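Local coordinates for ORF99 (Acidianus Filamentous Virus 1, PDB 3DF6), which is of unknown function but belongs to a viral protein family that includes the anti-CRISPR AcrID1, so it may act against host CRISPR defence, at residues E40-P45 against L73-V78. The protein carries 2 engineered substitutions. Sequence-based numbering, arbitrary orientation.
Sequences ELIGKP and LFVEYV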
loop_
_atom_site.group_PDB
_atom_site.type_symbol
_atom_site.label_atom_id
_atom_site.label_comp_id
_atom_site.label_asym_id
_atom_site.label_seq_id
_atom_site.Cartn_x
_atom_site.Cartn_y
_atom_site.Cartn_z
ATOM N N GLU C 40 -16.552 -1.347 -6.510
ATOM C CA GLU C 40 -15.748 -2.536 -6.311
ATOM C C GLU C 40 -14.689 -2.328 -5.224
ATOM O O GLU C 40 -14.459 -3.221 -4.416
ATOM C CB GLU C 40 -15.106 -2.942 -7.645
ATOM C CG GLU C 40 -14.409 -4.273 -7.643
ATOM C CD GLU C 40 -15.303 -5.442 -7.276
ATOM O OE1 GLU C 40 -16.505 -5.440 -7.650
ATOM O OE2 GLU C 40 -14.778 -6.377 -6.622
ATOM N N LEU C 41 -14.068 -1.148 -5.207
ATOM C CA LEU C 41 -13.036 -0.788 -4.228
ATOM C C LEU C 41 -13.543 -0.846 -2.774
ATOM O O LEU C 41 -12.875 -1.387 -1.885
ATOM C CB LEU C 41 -12.517 0.628 -4.515
ATOM C CG LEU C 41 -11.359 1.192 -3.665
ATOM C CD1 LEU C 41 -10.058 0.441 -3.960
ATOM C CD2 LEU C 41 -11.167 2.686 -3.919
ATOM N N ILE C 42 -14.729 -0.285 -2.568
ATOM C CA ILE C 42 -15.304 -0.067 -1.254
ATOM C C ILE C 42 -16.183 -1.215 -0.739
ATOM O O ILE C 42 -16.273 -1.428 0.476
ATOM C CB ILE C 42 -16.019 1.293 -1.268
ATOM C CG1 ILE C 42 -14.936 2.371 -1.326
ATOM C CG2 ILE C 42 -16.943 1.484 -0.069
ATOM C CD1 ILE C 42 -15.374 3.645 -1.964
ATOM N N GLY C 43 -16.787 -1.978 -1.651
ATOM C CA GLY C 43 -17.579 -3.140 -1.256
ATOM C C GLY C 43 -18.826 -2.757 -0.487
ATOM O O GLY C 43 -19.488 -1.770 -0.809
ATOM N N LYS C 44 -19.138 -3.535 0.548
ATOM C CA LYS C 44 -20.333 -3.307 1.341
ATOM C C LYS C 44 -19.948 -2.997 2.792
ATOM O O LYS C 44 -19.971 -3.889 3.635
ATOM C CB LYS C 44 -21.214 -4.556 1.322
ATOM C CG LYS C 44 -21.575 -5.084 -0.065
ATOM C CD LYS C 44 -22.576 -4.194 -0.765
ATOM C CE LYS C 44 -22.967 -4.807 -2.126
ATOM N NZ LYS C 44 -24.259 -4.265 -2.585
ATOM N N PRO C 45 -19.587 -1.737 3.095
ATOM C CA PRO C 45 -19.154 -1.469 4.466
ATOM C C PRO C 45 -20.322 -1.603 5.439
ATOM O O PRO C 45 -21.490 -1.432 5.058
ATOM C CB PRO C 45 -18.675 -0.020 4.418
ATOM C CG PRO C 45 -18.705 0.390 2.991
ATOM C CD PRO C 45 -19.582 -0.530 2.253
ATOM N N LEU C 73 -11.424 1.857 6.351
ATOM C CA LEU C 73 -10.870 2.294 5.073
ATOM C C LEU C 73 -11.190 3.764 4.826
ATOM O O LEU C 73 -12.350 4.171 4.841
ATOM C CB LEU C 73 -11.465 1.442 3.939
ATOM C CG LEU C 73 -10.827 1.657 2.563
ATOM C CD1 LEU C 73 -9.422 0.948 2.530
ATOM C CD2 LEU C 73 -11.743 1.190 1.449
ATOM N N PHE C 74 -10.157 4.573 4.613
ATOM C CA PHE C 74 -10.345 5.979 4.294
ATOM C C PHE C 74 -9.994 6.191 2.826
ATOM O O PHE C 74 -8.896 5.831 2.401
ATOM C CB PHE C 74 -9.424 6.841 5.159
ATOM C CG PHE C 74 -9.698 6.737 6.618
ATOM C CD1 PHE C 74 -10.510 7.676 7.240
ATOM C CD2 PHE C 74 -9.137 5.702 7.385
ATOM C CE1 PHE C 74 -10.774 7.604 8.608
ATOM C CE2 PHE C 74 -9.403 5.605 8.759
ATOM C CZ PHE C 74 -10.233 6.563 9.371
ATOM N N VAL C 75 -10.917 6.777 2.063
ATOM C CA VAL C 75 -10.694 7.051 0.642
ATOM C C VAL C 75 -10.871 8.542 0.415
ATOM O O VAL C 75 -11.932 9.098 0.677
ATOM C CB VAL C 75 -11.667 6.259 -0.299
ATOM C CG1 VAL C 75 -11.333 6.520 -1.763
ATOM C CG2 VAL C 75 -11.609 4.759 -0.014
ATOM N N GLU C 76 -9.808 9.190 -0.034
ATOM C CA GLU C 76 -9.842 10.599 -0.343
ATOM C C GLU C 76 -10.016 10.766 -1.855
ATOM O O GLU C 76 -9.233 10.214 -2.633
ATOM C CB GLU C 76 -8.529 11.245 0.105
ATOM C CG GLU C 76 -8.511 12.766 0.036
ATOM C CD GLU C 76 -7.092 13.343 0.174
ATOM O OE1 GLU C 76 -6.139 12.554 0.256
ATOM O OE2 GLU C 76 -6.935 14.579 0.200
ATOM N N TYR C 77 -11.032 11.520 -2.276
ATOM C CA TYR C 77 -11.337 11.626 -3.703
ATOM C C TYR C 77 -11.984 12.938 -4.121
ATOM O O TYR C 77 -12.543 13.675 -3.286
ATOM C CB TYR C 77 -12.224 10.454 -4.175
ATOM C CG TYR C 77 -13.594 10.369 -3.513
ATOM C CD1 TYR C 77 -14.723 10.951 -4.100
ATOM C CD2 TYR C 77 -13.748 9.707 -2.292
ATOM C CE1 TYR C 77 -15.982 10.863 -3.479
ATOM C CE2 TYR C 77 -14.974 9.610 -1.678
ATOM C CZ TYR C 77 -16.088 10.180 -2.271
ATOM O OH TYR C 77 -17.291 10.063 -1.631
ATOM N N VAL C 78 -11.923 13.194 -5.432
ATOM C CA VAL C 78 -12.662 14.285 -6.062
ATOM C C VAL C 78 -13.719 13.686 -7.004
ATOM O O VAL C 78 -13.417 12.807 -7.814
ATOM C CB VAL C 78 -11.721 15.251 -6.803
ATOM C CG1 VAL C 78 -12.511 16.391 -7.478
ATOM C CG2 VAL C 78 -10.659 15.821 -5.840
#
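The CA atoms of I42, the last residue of helix 35-42, and L73, in strand 69-80, are 8.1 Å apart, too far for direct backbone pairing, so the 146 Å² buried between the segments depends mainly on side chains. I42 reaches the strand by its CG1: CB does not itself head for the strand, but chi1 of -71° turns CG1 toward it. This carbon lies 4.4 Å from L73 CD2 and 4.3 Å from V75 CG2. L73 CD2 and V75 CG2 are themselves 3.9 Å apart, which places CG1 across the gap between two residues that are two apart in the strand and both point CB toward the helix. In L73, chi1 of -172° sets CG anti to the backbone N, and the CD2 methyl that CG carries lies 4.4 Å from L41 O. Strand 69-80 is the central one of a five-stranded antiparallel sheet, and helix 35-42 packs on the sheet face that bears L73 and V75. L41 points its CB at that face, and its CD2 meets V75 CG1 at 4.4 Å. All four residues are buried, and helix 3-18 joins the same core through V14, which touches both L41 and L73. At G43 the chain leaves the helical conformation with phi of 66°, while the carbonyl of I42 is hydrogen-bonded by Y63 OH from strand 56-64, tying the helix end to the sheet.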